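Local coordinates for replication protein B (Plasmid RSF1010, PDB 3H20) that acts as a primase in plasmid replication, probably joining nucleoside triphosphates into a short primer on single-stranded DNA with release of diphosphate, at residues G11-A16 with P94-E99; E20-G25 with V61-A66. All blocks are in the same frame, centred on the assembly; numbering follows the deposited sequence.

Interaction 1 (G11-A16 with P94-E99); sequences GRQLKA and PALVVE
Q13 and A16, one helical turn apart, rest on L96 and V98 of strand 96-99: a helix packed against the face of an antiparallel sheet in the RepB primase N-terminal domain. The short axes run at 141° to each other and approach to 9.6 Å. At the start of the strand A95 and L96 both lie opposite W108 of strand 104-110, a classic beta bulge.

The apolar contacts centre on L96, which reaches up between the two helix residues. Its CD1 meets Q13 CG at 3.8 Å, while the other branch, CD2, lies 4.1 Å from A16 CB. The A16 methyl also packs near backbone, 3.9 Å from A95 O. With CG anti to the backbone N (chi1 -180°) and the chain extended beyond it, the Q13 side chain carries its amide out over the sheet, crossing L96 and V98 at about a right angle.

Polar bonds to that amide come from neither segment. A147 N donates to OE1 and R145 O accepts from NE2, so the buried group is satisfied at both ends and its rotation is fixed. Held this way, the amide turns one flat face to the strand: L96 CD1 sits over its CG side, and V98 CG2 lies over the same face, 3.9 Å from Q13 OE1.

Interaction 2 (E20-G25 with V61-A66); sequences ERFDIG and VYIRPA. With DPO (diphosphate), chain E.
D23 and R64 pair at the middle of two antiparallel strands, and their backbones exchange two bonds: D23 N to R64 O at 2.8 Å and R64 N to D23 O at 3.1 Å. G25 and Y62 repeat the pattern, G25 N donating to Y62 O at 2.9 Å and Y62 N to G25 O. Past the end of strand 61-65, A66 N donates to R21 O.

The side chains of D23 and R64 add a salt bridge. R64 CG stands between the backbone N and the carbonyl carbon (chi1 64°), and the extended chain brings NE to D23 OD2 at 3.1 Å, on the anti side of the carboxylate; the two planes are turned 70° apart. OD2 has a second cation in R141, whose carbonyl O accepts from R64 NH1, and Y143 gives the guanidinium a cation-pi partner. A leucine in place of R64 would probably cost D23 OD2 a cationic partner, the R141 carbonyl this donor and Y143 its cation-pi mate.

On the face that carries I24 and I63, I63 CD1 packs obliquely against the F22 ring, 3.6 Å from F22 CD2, with I24 CD1 beside I63 CG1. The Y62 side chain runs out from the strand pair, and its OH donates to diphosphate O2 at 2.6 Å; R145 on edge strand 144-145, N151 and K153 complete this diphosphate site of the primase N-terminal domain.

In the fold
Helix 6-17 joins the two contacts, whose centres lie 13 Å apart. It leads directly into strand 21-28, so the chain passes from the first half of interaction 1 through both halves of interaction 2 before reaching 94-99. The contacts belong to different four-stranded antiparallel sheets, and the helix touches both: Q13 NE2 comes within 3.4 Å of I63 CG2, and L14 CD2 packs on I63 CD1 and F22 CZ. Q13 also reaches edge strand 144-145 of the sheet that holds 21-28 and 59-65, whose R145 binds the diphosphate. The sheet of interaction 1 lies nearby, V98's side chain about 8 Å from that ligand, consistent with both sheets framing one site within the primase N-terminal domain.

Interaction 1 (G11-A16 with P94-E99)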
ATOM      1  N   GLY A  11     -12.976 -20.847  21.691  1.00 31.78           N
ATOM      2  CA  GLY A  11     -14.326 -21.189  21.226  1.00 33.01           C
ATOM      3  C   GLY A  11     -15.260 -19.990  21.092  1.00 32.90           C
ATOM      4  O   GLY A  11     -15.928 -19.847  20.069  1.00 32.93           O
ATOM      5  N   ARG A  12     -15.320 -19.142  22.125  1.00 32.72           N
ATOM      6  CA  ARG A  12     -16.117 -17.904  22.066  1.00 33.91           C
ATOM      7  C   ARG A  12     -15.622 -16.906  21.027  1.00 33.01           C
ATOM      8  O   ARG A  12     -16.441 -16.279  20.356  1.00 32.70           O
ATOM      9  CB  ARG A  12     -16.190 -17.198  23.424  1.00 33.66           C
ATOM     10  CG  ARG A  12     -17.020 -17.917  24.461  1.00 37.24           C
ATOM     11  CD  ARG A  12     -16.968 -17.200  25.814  1.00 38.00           C
ATOM     12  NE  ARG A  12     -17.729 -17.963  26.802  1.00 46.17           N
ATOM     13  CZ  ARG A  12     -17.894 -17.625  28.080  1.00 49.90           C
ATOM     14  NH1 ARG A  12     -17.346 -16.518  28.576  1.00 52.73           N
ATOM     15  NH2 ARG A  12     -18.621 -18.404  28.871  1.00 52.30           N
ATOM     16  N   GLN A  13     -14.298 -16.758  20.896  1.00 32.23           N
ATOM     17  CA  GLN A  13     -13.718 -15.829  19.907  1.00 32.56           C
ATOM     18  C   GLN A  13     -14.027 -16.258  18.465  1.00 32.74           C
ATOM     19  O   GLN A  13     -14.462 -15.433  17.652  1.00 32.38           O
ATOM     20  CB  GLN A  13     -12.203 -15.612  20.122  1.00 32.45           C
ATOM     21  CG  GLN A  13     -11.555 -14.631  19.098  1.00 32.29           C
ATOM     22  CD  GLN A  13     -10.153 -14.128  19.471  1.00 33.44           C
ATOM     23  OE1 GLN A  13      -9.682 -14.285  20.610  1.00 32.69           O
ATOM     24  NE2 GLN A  13      -9.489 -13.471  18.505  1.00 33.04           N
ATOM     25  N   LEU A  14     -13.810 -17.539  18.155  1.00 32.15           N
ATOM     26  CA  LEU A  14     -14.165 -18.098  16.832  1.00 33.32           C
ATOM     27  C   LEU A  14     -15.649 -17.932  16.477  1.00 33.70           C
ATOM     28  O   LEU A  14     -15.978 -17.602  15.330  1.00 34.82           O
ATOM     29  CB  LEU A  14     -13.768 -19.585  16.710  1.00 32.81           C
ATOM     30  CG  LEU A  14     -12.302 -19.972  16.978  1.00 33.13           C
ATOM     31  CD1 LEU A  14     -12.095 -21.494  16.899  1.00 33.28           C
ATOM     32  CD2 LEU A  14     -11.340 -19.254  16.041  1.00 34.14           C
ATOM     33  N   LYS A  15     -16.539 -18.167  17.441  1.00 33.84           N
ATOM     34  CA  LYS A  15     -17.972 -17.995  17.196  1.00 35.24           C
ATOM     35  C   LYS A  15     -18.297 -16.535  16.905  1.00 34.84           C
ATOM     36  O   LYS A  15     -19.059 -16.247  15.975  1.00 34.64           O
ATOM     37  CB  LYS A  15     -18.827 -18.508  18.368  1.00 35.17           C
ATOM     38  CG  LYS A  15     -20.359 -18.314  18.165  1.00 36.81           C
ATOM     39  CD  LYS A  15     -21.135 -18.672  19.431  1.00 37.95           C
ATOM     40  CE  LYS A  15     -22.514 -18.011  19.469  1.00 43.06           C
ATOM     41  NZ  LYS A  15     -23.291 -18.500  20.644  1.00 45.03           N
ATOM     42  N   ALA A  16     -17.706 -15.623  17.689  1.00 34.34           N
ATOM     43  CA  ALA A  16     -17.976 -14.188  17.549  1.00 34.61           C
ATOM     44  C   ALA A  16     -17.436 -13.662  16.220  1.00 34.73           C
ATOM     45  O   ALA A  16     -18.038 -12.773  15.589  1.00 34.85           O
ATOM     46  CB  ALA A  16     -17.361 -13.417  18.706  1.00 34.47           C
ATOM     47  N   PRO A  94     -18.283  -3.038  18.561  1.00 33.26           N
ATOM     48  CA  PRO A  94     -17.404  -4.180  18.286  1.00 33.00           C
ATOM     49  C   PRO A  94     -18.184  -5.489  18.215  1.00 32.98           C
ATOM     50  O   PRO A  94     -19.107  -5.700  19.002  1.00 32.39           O
ATOM     51  CB  PRO A  94     -16.465  -4.192  19.493  1.00 33.33           C
ATOM     52  CG  PRO A  94     -16.419  -2.775  19.941  1.00 34.21           C
ATOM     53  CD  PRO A  94     -17.790  -2.217  19.682  1.00 33.19           C
ATOM     54  N   ALA A  95     -17.811  -6.355  17.280  1.00 32.68           N
ATOM     55  CA  ALA A  95     -18.289  -7.732  17.276  1.00 32.61           C
ATOM     56  C   ALA A  95     -17.560  -8.573  18.317  1.00 32.72           C
ATOM     57  O   ALA A  95     -18.103  -9.551  18.833  1.00 33.43           O
ATOM     58  CB  ALA A  95     -18.134  -8.345  15.892  1.00 32.58           C
ATOM     59  N   LEU A  96     -16.325  -8.188  18.622  1.00 32.66           N
ATOM     60  CA  LEU A  96     -15.626  -8.709  19.791  1.00 32.78           C
ATOM     61  C   LEU A  96     -14.508  -7.768  20.230  1.00 32.84           C
ATOM     62  O   LEU A  96     -13.988  -6.992  19.428  1.00 32.54           O
ATOM     63  CB  LEU A  96     -15.059 -10.100  19.501  1.00 32.77           C
ATOM     64  CG  LEU A  96     -14.129 -10.214  18.291  1.00 34.27           C
ATOM     65  CD1 LEU A  96     -13.013 -11.212  18.562  1.00 35.91           C
ATOM     66  CD2 LEU A  96     -14.913 -10.604  17.047  1.00 35.15           C
ATOM     67  N   VAL A  97     -14.145  -7.843  21.506  1.00 32.87           N
ATOM     68  CA  VAL A  97     -13.042  -7.035  22.042  1.00 32.80           C
ATOM     69  C   VAL A  97     -12.035  -7.957  22.727  1.00 32.77           C
ATOM     70  O   VAL A  97     -12.415  -8.825  23.518  1.00 32.24           O
ATOM     71  CB  VAL A  97     -13.558  -5.973  23.064  1.00 33.19           C
ATOM     72  CG1 VAL A  97     -12.391  -5.162  23.685  1.00 32.85           C
ATOM     73  CG2 VAL A  97     -14.557  -5.015  22.404  1.00 33.67           C
ATOM     74  N   VAL A  98     -10.754  -7.745  22.421  1.00 33.06           N
ATOM     75  CA  VAL A  98      -9.655  -8.502  23.003  1.00 33.04           C
ATOM     76  C   VAL A  98      -8.696  -7.542  23.723  1.00 33.11           C
ATOM     77  O   VAL A  98      -8.263  -6.529  23.153  1.00 33.32           O
ATOM     78  CB  VAL A  98      -8.924  -9.332  21.902  1.00 33.47           C
ATOM     79  CG1 VAL A  98      -7.579  -9.876  22.401  1.00 34.01           C
ATOM     80  CG2 VAL A  98      -9.824 -10.499  21.394  1.00 34.23           C
ATOM     81  N   GLU A  99      -8.389  -7.845  24.980  1.00 33.20           N
ATOM     82  CA  GLU A  99      -7.382  -7.094  25.736  1.00 33.43           C
ATOM     83  C   GLU A  99      -6.025  -7.765  25.511  1.00 33.23           C
ATOM     84  O   GLU A  99      -5.808  -8.901  25.931  1.00 32.89           O
ATOM     85  CB  GLU A  99      -7.734  -7.054  27.226  1.00 33.21           C
ATOM     86  CG  GLU A  99      -6.853  -6.096  28.079  1.00 34.38           C
ATOM     87  CD  GLU A  99      -7.472  -5.774  29.447  1.00 35.82           C
ATOM     88  OE1 GLU A  99      -8.377  -6.517  29.887  1.00 37.75           O
ATOM     89  OE2 GLU A  99      -7.041  -4.786  30.097  1.00 39.41           O
TER

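Interaction 2 (E20-G25 with V61-A66)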
ATOM      1  N   GLU A  20     -15.800 -19.518   8.680  1.00 37.02           N
ATOM      2  CA  GLU A  20     -15.600 -20.954   8.492  1.00 37.33           C
ATOM      3  C   GLU A  20     -14.124 -21.331   8.619  1.00 36.61           C
ATOM      4  O   GLU A  20     -13.798 -22.379   9.189  1.00 36.77           O
ATOM      5  CB  GLU A  20     -16.157 -21.418   7.142  1.00 38.07           C
ATOM      6  CG  GLU A  20     -17.672 -21.246   7.001  1.00 41.27           C
ATOM      7  CD  GLU A  20     -18.481 -22.216   7.861  1.00 46.90           C
ATOM      8  OE1 GLU A  20     -17.893 -23.164   8.450  1.00 49.56           O
ATOM      9  OE2 GLU A  20     -19.718 -22.038   7.939  1.00 48.66           O
ATOM     10  N   ARG A  21     -13.237 -20.487   8.087  1.00 35.05           N
ATOM     11  CA  ARG A  21     -11.793 -20.777   8.111  1.00 34.22           C
ATOM     12  C   ARG A  21     -10.962 -19.559   8.544  1.00 33.50           C
ATOM     13  O   ARG A  21     -11.337 -18.408   8.271  1.00 32.32           O
ATOM     14  CB  ARG A  21     -11.315 -21.302   6.750  1.00 33.82           C
ATOM     15  CG  ARG A  21     -11.991 -22.610   6.290  1.00 35.18           C
ATOM     16  CD  ARG A  21     -11.348 -23.193   5.027  1.00 34.70           C
ATOM     17  NE  ARG A  21     -10.052 -23.821   5.289  1.00 36.67           N
ATOM     18  CZ  ARG A  21      -9.881 -25.067   5.730  1.00 36.95           C
ATOM     19  NH1 ARG A  21     -10.924 -25.859   5.965  1.00 36.85           N
ATOM     20  NH2 ARG A  21      -8.655 -25.526   5.929  1.00 38.61           N
ATOM     21  N   PHE A  22      -9.831 -19.836   9.201  1.00 32.64           N
ATOM     22  CA  PHE A  22      -8.971 -18.820   9.813  1.00 32.30           C
ATOM     23  C   PHE A  22      -7.499 -19.078   9.458  1.00 32.55           C
ATOM     24  O   PHE A  22      -7.093 -20.234   9.279  1.00 31.79           O
ATOM     25  CB  PHE A  22      -9.080 -18.892  11.349  1.00 32.47           C
ATOM     26  CG  PHE A  22     -10.477 -18.627  11.895  1.00 32.09           C
ATOM     27  CD1 PHE A  22     -11.391 -19.668  12.050  1.00 32.50           C
ATOM     28  CD2 PHE A  22     -10.854 -17.339  12.267  1.00 32.48           C
ATOM     29  CE1 PHE A  22     -12.672 -19.430  12.562  1.00 33.18           C
ATOM     30  CE2 PHE A  22     -12.136 -17.078  12.777  1.00 33.70           C
ATOM     31  CZ  PHE A  22     -13.046 -18.139  12.928  1.00 33.63           C
ATOM     32  N   ASP A  23      -6.706 -18.012   9.385  1.00 31.92           N
ATOM     33  CA  ASP A  23      -5.253 -18.136   9.420  1.00 32.56           C
ATOM     34  C   ASP A  23      -4.826 -17.996  10.871  1.00 32.41           C
ATOM     35  O   ASP A  23      -5.246 -17.056  11.552  1.00 32.42           O
ATOM     36  CB  ASP A  23      -4.570 -17.032   8.607  1.00 32.66           C
ATOM     37  CG  ASP A  23      -4.843 -17.141   7.137  1.00 33.73           C
ATOM     38  OD1 ASP A  23      -4.954 -18.288   6.632  1.00 33.30           O
ATOM     39  OD2 ASP A  23      -4.940 -16.077   6.490  1.00 34.04           O
ATOM     40  N   ILE A  24      -4.018 -18.937  11.341  1.00 31.72           N
ATOM     41  CA  ILE A  24      -3.402 -18.832  12.657  1.00 31.72           C
ATOM     42  C   ILE A  24      -1.914 -18.556  12.449  1.00 31.83           C
ATOM     43  O   ILE A  24      -1.239 -19.269  11.705  1.00 31.86           O
ATOM     44  CB  ILE A  24      -3.590 -20.118  13.515  1.00 31.79           C
ATOM     45  CG1 ILE A  24      -5.072 -20.369  13.849  1.00 32.18           C
ATOM     46  CG2 ILE A  24      -2.722 -20.077  14.792  1.00 31.77           C
ATOM     47  CD1 ILE A  24      -5.746 -19.303  14.742  1.00 32.32           C
ATOM     48  N   GLY A  25      -1.414 -17.505  13.087  1.00 31.95           N
ATOM     49  CA  GLY A  25       0.011 -17.172  13.003  1.00 31.81           C
ATOM     50  C   GLY A  25       0.716 -17.415  14.327  1.00 32.37           C
ATOM     51  O   GLY A  25       0.201 -17.090  15.401  1.00 32.11           O
ATOM     52  N   VAL A  61       0.606 -15.847  19.531  1.00 30.43           N
ATOM     53  CA  VAL A  61      -0.417 -16.526  18.733  1.00 30.66           C
ATOM     54  C   VAL A  61      -1.406 -15.500  18.160  1.00 31.25           C
ATOM     55  O   VAL A  61      -2.059 -14.755  18.907  1.00 31.68           O
ATOM     56  CB  VAL A  61      -1.185 -17.604  19.559  1.00 30.81           C
ATOM     57  CG1 VAL A  61      -2.133 -18.428  18.661  1.00 29.27           C
ATOM     58  CG2 VAL A  61      -0.202 -18.532  20.308  1.00 31.02           C
ATOM     59  N   TYR A  62      -1.522 -15.493  16.835  1.00 31.51           N
ATOM     60  CA  TYR A  62      -2.295 -14.495  16.102  1.00 31.62           C
ATOM     61  C   TYR A  62      -3.390 -15.152  15.266  1.00 32.53           C
ATOM     62  O   TYR A  62      -3.316 -16.349  14.949  1.00 32.49           O
ATOM     63  CB  TYR A  62      -1.384 -13.696  15.171  1.00 31.78           C
ATOM     64  CG  TYR A  62      -0.284 -12.912  15.860  1.00 31.26           C
ATOM     65  CD1 TYR A  62      -0.511 -11.618  16.331  1.00 31.93           C
ATOM     66  CD2 TYR A  62       0.979 -13.459  16.027  1.00 30.10           C
ATOM     67  CE1 TYR A  62       0.509 -10.884  16.958  1.00 31.75           C
ATOM     68  CE2 TYR A  62       1.997 -12.742  16.652  1.00 31.18           C
ATOM     69  CZ  TYR A  62       1.754 -11.458  17.113  1.00 31.47           C
ATOM     70  OH  TYR A  62       2.770 -10.763  17.734  1.00 31.34           O
ATOM     71  N   ILE A  63      -4.403 -14.365  14.901  1.00 32.44           N
ATOM     72  CA  ILE A  63      -5.577 -14.896  14.189  1.00 32.08           C
ATOM     73  C   ILE A  63      -6.187 -13.844  13.258  1.00 32.52           C
ATOM     74  O   ILE A  63      -6.184 -12.636  13.560  1.00 32.17           O
ATOM     75  CB  ILE A  63      -6.666 -15.500  15.166  1.00 31.84           C
ATOM     76  CG1 ILE A  63      -7.773 -16.222  14.377  1.00 31.07           C
ATOM     77  CG2 ILE A  63      -7.298 -14.408  16.070  1.00 31.86           C
ATOM     78  CD1 ILE A  63      -8.814 -16.929  15.242  1.00 32.10           C
ATOM     79  N   ARG A  64      -6.655 -14.313  12.107  1.00 32.72           N
ATOM     80  CA  ARG A  64      -7.438 -13.501  11.178  1.00 33.70           C
ATOM     81  C   ARG A  64      -8.303 -14.449  10.348  1.00 33.89           C
ATOM     82  O   ARG A  64      -8.005 -15.650  10.275  1.00 33.26           O
ATOM     83  CB  ARG A  64      -6.530 -12.660  10.263  1.00 33.10           C
ATOM     84  CG  ARG A  64      -5.642 -13.480   9.315  1.00 34.08           C
ATOM     85  CD  ARG A  64      -4.682 -12.615   8.499  1.00 34.89           C
ATOM     86  NE  ARG A  64      -3.843 -13.452   7.642  1.00 37.42           N
ATOM     87  CZ  ARG A  64      -2.688 -13.089   7.090  1.00 40.58           C
ATOM     88  NH1 ARG A  64      -2.195 -11.868   7.267  1.00 40.75           N
ATOM     89  NH2 ARG A  64      -2.016 -13.962   6.341  1.00 41.70           N
ATOM     90  N   PRO A  65      -9.372 -13.921   9.721  1.00 34.10           N
ATOM     91  CA  PRO A  65     -10.104 -14.739   8.751  1.00 34.73           C
ATOM     92  C   PRO A  65      -9.186 -15.194   7.618  1.00 35.20           C
ATOM     93  O   PRO A  65      -8.250 -14.468   7.239  1.00 34.50           O
ATOM     94  CB  PRO A  65     -11.200 -13.789   8.237  1.00 34.97           C
ATOM     95  CG  PRO A  65     -11.379 -12.777   9.363  1.00 34.22           C
ATOM     96  CD  PRO A  65      -9.976 -12.581   9.884  1.00 34.61           C
ATOM     97  N   ALA A  66      -9.422 -16.401   7.112  1.00 35.78           N
ATOM     98  CA  ALA A  66      -8.621 -16.927   6.012  1.00 36.63           C
ATOM     99  C   ALA A  66      -8.799 -16.072   4.759  1.00 37.32           C
ATOM    100  O   ALA A  66      -9.823 -15.413   4.596  1.00 37.01           O
ATOM    101  CB  ALA A  66      -8.990 -18.379   5.724  1.00 36.85           C
TER
HETATM  102  P1  DPO E 327       1.642  -7.269  18.380  1.00 63.30           P
HETATM  103  O1  DPO E 327       2.052  -5.752  18.023  1.00 63.68           O
HETATM  104  O2  DPO E 327       2.620  -8.196  17.701  1.00 62.45           O
HETATM  105  O3  DPO E 327       0.161  -7.428  18.110  1.00 63.43           O
HETATM  106  O4  DPO E 327       1.907  -7.335  19.976  1.00 63.39           O
HETATM  107  P2  DPO E 327       1.281  -6.262  21.012  1.00 63.00           P
HETATM  108  O5  DPO E 327       1.973  -4.960  20.684  1.00 63.68           O
HETATM  109  O6  DPO E 327      -0.206  -6.297  20.721  1.00 63.09           O
HETATM  110  O7  DPO E 327       1.660  -6.804  22.366  1.00 63.18           O